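PDB 1YT8: thiosulfate sulfurtransferase from Pseudomonas aeruginosa, which probably transfers sulfur from thiosulfate to cyanide, as other rhodaneses do, and is built from four rhodanese-like domains in one chain. Local coordinates for residues I223-L227 with A228-L232; D377-D380 with P381-A385. All blocks are in the same frame, centred on the assembly; numbering follows the deposited sequence.

Contact 1: I223-L227 with A228-L232; sequences IGWTL and AGQQL
The side chain of Gln230 passes over one face of the Trp225 indole, and the two cross at about a right angle. Gln230 CB sits over the face of the five-membered ring, 3.5 Å from its centroid, a CH-pi contact. Farther along, the terminal amide of Gln230 stands on end over the same ring system, its plane 81° from that of the indole. Trp225 CG is anti to the backbone N (chi1 -160°), which carries the ring out from the flank of the last turn, with its N-H against the returning loop. There NE1 donates to Gln231 O at 2.8 Å; the donor lies above the carbonyl plane, 71° out of it, so the bond does not use a lone pair. Leu232 runs alongside in the reverse sense, its CD2 meeting Trp225 CD1 obliquely at 3.6 Å.

These side chains close round a Schellman motif that ends helix 221-227 of a rhodanese-like domain. Gly229, with positive phi, turns the chain back: Gln230 N reaches Trp225 O at 3.0 Å, and Gly229 N reaches Thr226 O at 2.8 Å. Arg501 supplies further donors here, to the carbonyl oxygens of Thr226 and Leu227.

Thr226 meets the loop through its hydroxyl, across which Leu232 passes at about a right angle, with CD1 3.4 Å from Thr226 OG1. The same OG1 is hydrogen-bonded to Thr222 O and, at 2.9 Å, to a water; that water in turn donates to Gln230 O over a longer 3.3 Å. Beyond the turn, Gln138 of helix 134-142 touches both Trp225 and Gln230, while Ile163 packs against Trp225 and Leu232.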
loop_
_atom_site.group_PDB
_atom_site.type_symbol
_atom_site.label_atom_id
_atom_site.label_comp_id
_atom_site.label_asym_id
_atom_site.label_seq_id
_atom_site.Cartn_x
_atom_site.Cartn_y
_atom_site.Cartn_z
ATOM N N ILE A 223 -18.433 -1.364 -7.671
ATOM C CA ILE A 223 -18.797 -0.054 -8.197
ATOM C C ILE A 223 -19.820 -0.277 -9.310
ATOM O O ILE A 223 -20.867 0.373 -9.350
ATOM C CB ILE A 223 -17.562 0.683 -8.783
ATOM C CG1 ILE A 223 -16.717 1.253 -7.641
ATOM C CG2 ILE A 223 -18.003 1.792 -9.743
ATOM C CD1 ILE A 223 -15.426 1.940 -8.079
ATOM N N GLY A 224 -19.508 -1.212 -10.202
ATOM C CA GLY A 224 -20.400 -1.516 -11.307
ATOM C C GLY A 224 -21.709 -2.123 -10.843
ATOM O O GLY A 224 -22.749 -1.923 -11.470
ATOM N N TRP A 225 -21.655 -2.878 -9.751
ATOM C CA TRP A 225 -22.846 -3.512 -9.191
ATOM C C TRP A 225 -23.804 -2.414 -8.717
ATOM O O TRP A 225 -25.005 -2.462 -8.977
ATOM C CB TRP A 225 -22.441 -4.420 -8.020
ATOM C CG TRP A 225 -23.460 -5.464 -7.663
ATOM C CD1 TRP A 225 -24.387 -5.401 -6.660
ATOM C CD2 TRP A 225 -23.657 -6.730 -8.312
ATOM N NE1 TRP A 225 -25.149 -6.550 -6.643
ATOM C CE2 TRP A 225 -24.721 -7.382 -7.646
ATOM C CE3 TRP A 225 -23.039 -7.375 -9.394
ATOM C CZ2 TRP A 225 -25.179 -8.650 -8.025
ATOM C CZ3 TRP A 225 -23.494 -8.638 -9.771
ATOM C CH2 TRP A 225 -24.555 -9.261 -9.087
ATOM N N THR A 226 -23.257 -1.417 -8.031
ATOM C CA THR A 226 -24.053 -0.300 -7.536
ATOM C C THR A 226 -24.583 0.533 -8.699
ATOM O O THR A 226 -25.761 0.892 -8.726
ATOM C CB THR A 226 -23.215 0.606 -6.611
ATOM O OG1 THR A 226 -22.805 -0.147 -5.467
ATOM C CG2 THR A 226 -24.020 1.818 -6.160
ATOM N N LEU A 227 -23.718 0.827 -9.666
ATOM C CA LEU A 227 -24.126 1.620 -10.822
ATOM C C LEU A 227 -25.224 0.918 -11.615
ATOM O O LEU A 227 -26.035 1.567 -12.276
ATOM C CB LEU A 227 -22.923 1.898 -11.731
ATOM C CG LEU A 227 -21.796 2.745 -11.133
ATOM C CD1 LEU A 227 -20.656 2.869 -12.142
ATOM C CD2 LEU A 227 -22.328 4.118 -10.748
ATOM N N ALA A 228 -25.249 -0.410 -11.544
ATOM C CA ALA A 228 -26.259 -1.193 -12.249
ATOM C C ALA A 228 -27.557 -1.214 -11.446
ATOM O O ALA A 228 -28.570 -1.763 -11.892
ATOM C CB ALA A 228 -25.754 -2.617 -12.471
ATOM N N GLY A 229 -27.516 -0.615 -10.258
ATOM C CA GLY A 229 -28.689 -0.560 -9.401
ATOM C C GLY A 229 -28.960 -1.861 -8.672
ATOM O O GLY A 229 -30.076 -2.105 -8.211
ATOM N N GLN A 230 -27.939 -2.700 -8.563
ATOM C CA GLN A 230 -28.082 -3.980 -7.887
ATOM C C GLN A 230 -27.690 -3.872 -6.415
ATOM O O GLN A 230 -27.115 -2.873 -5.998
ATOM C CB GLN A 230 -27.275 -5.030 -8.643
ATOM C CG GLN A 230 -27.906 -5.275 -10.007
ATOM C CD GLN A 230 -27.005 -5.968 -10.994
ATOM O OE1 GLN A 230 -25.944 -6.491 -10.642
ATOM N NE2 GLN A 230 -27.432 -5.984 -12.251
ATOM N N GLN A 231 -28.011 -4.898 -5.637
ATOM C CA GLN A 231 -27.764 -4.878 -4.197
ATOM C C GLN A 231 -26.500 -5.567 -3.692
ATOM O O GLN A 231 -26.230 -6.717 -4.015
ATOM C CB GLN A 231 -28.987 -5.468 -3.483
ATOM C CG GLN A 231 -28.937 -5.438 -1.958
ATOM C CD GLN A 231 -28.986 -4.030 -1.397
ATOM O OE1 GLN A 231 -29.813 -3.213 -1.812
ATOM N NE2 GLN A 231 -28.107 -3.739 -0.440
ATOM N N LEU A 232 -25.743 -4.847 -2.873
ATOM C CA LEU A 232 -24.521 -5.372 -2.282
ATOM C C LEU A 232 -24.843 -5.948 -0.910
ATOM O O LEU A 232 -25.842 -5.577 -0.292
ATOM C CB LEU A 232 -23.487 -4.253 -2.116
ATOM C CG LEU A 232 -22.873 -3.675 -3.394
ATOM C CD1 LEU A 232 -22.073 -2.418 -3.061
ATOM C CD2 LEU A 232 -21.985 -4.727 -4.049
HETATM O O HOH W 1 -25.356 -0.798 -4.177
#

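Contact 2: D377-D380 with P381-A385; sequences DTID and PTTLA
Ile379 reaches from the edge strand 378-379 to the first turn of the helix that follows, meeting Thr383 and Leu384. From CB its longer branch leaves with CG1 anti to the backbone N (chi1 -180°), and the remaining torsion keeps it extended, so the branch points at the helix. CG1 is the first atom to touch, 3.6 Å from Thr383 CG2. CD1, at the tip, lies equally close to that methyl, again 3.6 Å from Thr383 CG2. The two side chains cross at a slant, with CG1 and CD1 both against the one methyl. The tip also abuts the helix backbone, with CD1 3.7 Å from Leu384 N, and makes a looser apolar contact with Leu384 CB at 4.2 Å. Strand 378-379 and helix 381-387 open the last rhodanese-like domain, and Val434 of the central strand 432-436 touches both Ile379 and Leu384.

The junction itself is Asp380, at the N-cap. Its carbonyl starts the helical bonding: Leu384 N donates to Asp380 O at 3.0 Å with an N-H...O angle of 160°, and Thr383 N adds a weak bond to the same oxygen. Pro381 occupies the first helical position, where its lack of an N-H costs the helix no bond.

The carboxylate of Asp380 makes no capping bond and works through a water instead. That water accepts from Asp380 N at 3.0 Å, donates to Asp380 OD2 at 2.9 Å and is hydrogen-bonded to Thr383 OG1 at 2.7 Å. A carboxylate held this way beside a helix N-terminus is probably favoured in its charged form by the positive end of the helix, although it is linked through water to Thr383 OG1 and not to a helix N-H.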
loop_
_atom_site.group_PDB
_atom_site.type_symbol
_atom_site.label_atom_id
_atom_site.label_comp_id
_atom_site.label_asym_id
_atom_site.label_seq_id
_atom_site.Cartn_x
_atom_site.Cartn_y
_atom_site.Cartn_z
ATOM N N ASP A 377 10.852 14.215 27.085
ATOM C CA ASP A 377 10.399 14.156 28.464
ATOM C C ASP A 377 8.957 13.672 28.367
ATOM O O ASP A 377 8.154 14.234 27.615
ATOM C CB ASP A 377 10.468 15.545 29.107
ATOM C CG ASP A 377 11.890 16.060 29.217
ATOM O OD1 ASP A 377 12.738 15.346 29.793
ATOM O OD2 ASP A 377 12.164 17.174 28.730
ATOM N N THR A 378 8.634 12.615 29.105
ATOM C CA THR A 378 7.290 12.058 29.057
ATOM C C THR A 378 6.419 12.419 30.252
ATOM O O THR A 378 6.902 12.886 31.285
ATOM C CB THR A 378 7.328 10.520 28.939
ATOM O OG1 THR A 378 8.047 9.971 30.050
ATOM C CG2 THR A 378 8.002 10.100 27.641
ATOM N N ILE A 379 5.123 12.196 30.087
ATOM C CA ILE A 379 4.144 12.471 31.122
ATOM C C ILE A 379 3.138 11.322 31.099
ATOM O O ILE A 379 2.729 10.874 30.027
ATOM C CB ILE A 379 3.430 13.816 30.854
ATOM C CG1 ILE A 379 2.403 14.095 31.952
ATOM C CG2 ILE A 379 2.767 13.793 29.479
ATOM C CD1 ILE A 379 1.700 15.438 31.804
ATOM N N ASP A 380 2.759 10.833 32.275
ATOM C CA ASP A 380 1.808 9.731 32.372
ATOM C C ASP A 380 0.391 10.229 32.106
ATOM O O ASP A 380 0.071 11.385 32.364
ATOM C CB ASP A 380 1.860 9.090 33.769
ATOM C CG ASP A 380 3.254 8.612 34.145
ATOM O OD1 ASP A 380 3.866 7.861 33.353
ATOM O OD2 ASP A 380 3.738 8.982 35.240
ATOM N N PRO A 381 -0.479 9.354 31.580
ATOM C CA PRO A 381 -1.867 9.715 31.281
ATOM C C PRO A 381 -2.608 10.369 32.452
ATOM O O PRO A 381 -3.296 11.371 32.271
ATOM C CB PRO A 381 -2.484 8.380 30.874
ATOM C CG PRO A 381 -1.341 7.702 30.174
ATOM C CD PRO A 381 -0.172 7.995 31.096
ATOM N N THR A 382 -2.467 9.808 33.651
ATOM C CA THR A 382 -3.147 10.367 34.817
ATOM C C THR A 382 -2.638 11.767 35.158
ATOM O O THR A 382 -3.388 12.605 35.651
ATOM C CB THR A 382 -2.997 9.451 36.056
ATOM O OG1 THR A 382 -1.611 9.246 36.346
ATOM C CG2 THR A 382 -3.659 8.103 35.801
ATOM N N THR A 383 -1.360 12.021 34.899
ATOM C CA THR A 383 -0.795 13.339 35.170
ATOM C C THR A 383 -1.369 14.320 34.156
ATOM O O THR A 383 -1.723 15.446 34.497
ATOM C CB THR A 383 0.736 13.326 35.046
ATOM O OG1 THR A 383 1.280 12.416 36.009
ATOM C CG2 THR A 383 1.309 14.718 35.291
ATOM N N LEU A 384 -1.465 13.884 32.905
ATOM C CA LEU A 384 -2.015 14.735 31.859
ATOM C C LEU A 384 -3.455 15.108 32.203
ATOM O O LEU A 384 -3.869 16.251 32.019
ATOM C CB LEU A 384 -1.984 14.023 30.505
ATOM C CG LEU A 384 -2.683 14.796 29.378
ATOM C CD1 LEU A 384 -2.034 16.165 29.217
ATOM C CD2 LEU A 384 -2.616 14.005 28.079
ATOM N N ALA A 385 -4.214 14.137 32.698
ATOM C CA ALA A 385 -5.602 14.386 33.070
ATOM C C ALA A 385 -5.655 15.526 34.085
ATOM O O ALA A 385 -6.480 16.434 33.969
ATOM C CB ALA A 385 -6.231 13.119 33.651
HETATM O O HOH W 2 3.727 11.908 34.886
#

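Both contacts are local and sit at helix ends, but at opposite ones: contact 1 finishes helix 221-227, whereas contact 2 begins helix 381-387. They share no element, belong to different rhodanese-like domains and lie about 40 Å apart at their nearest atoms. Contact 1 is at the surface, with Trp225 its one buried participant, and it relies on an aromatic face, an indole N-H and several backbone bonds. Contact 2 is partly buried: Ile379 from the edge strand and Leu384 from the helix are both buried, against Val434 of the sheet, while Asp380 is exposed. A water joins side chain to backbone in each, but only contact 2 brings a carboxylate into that bridge.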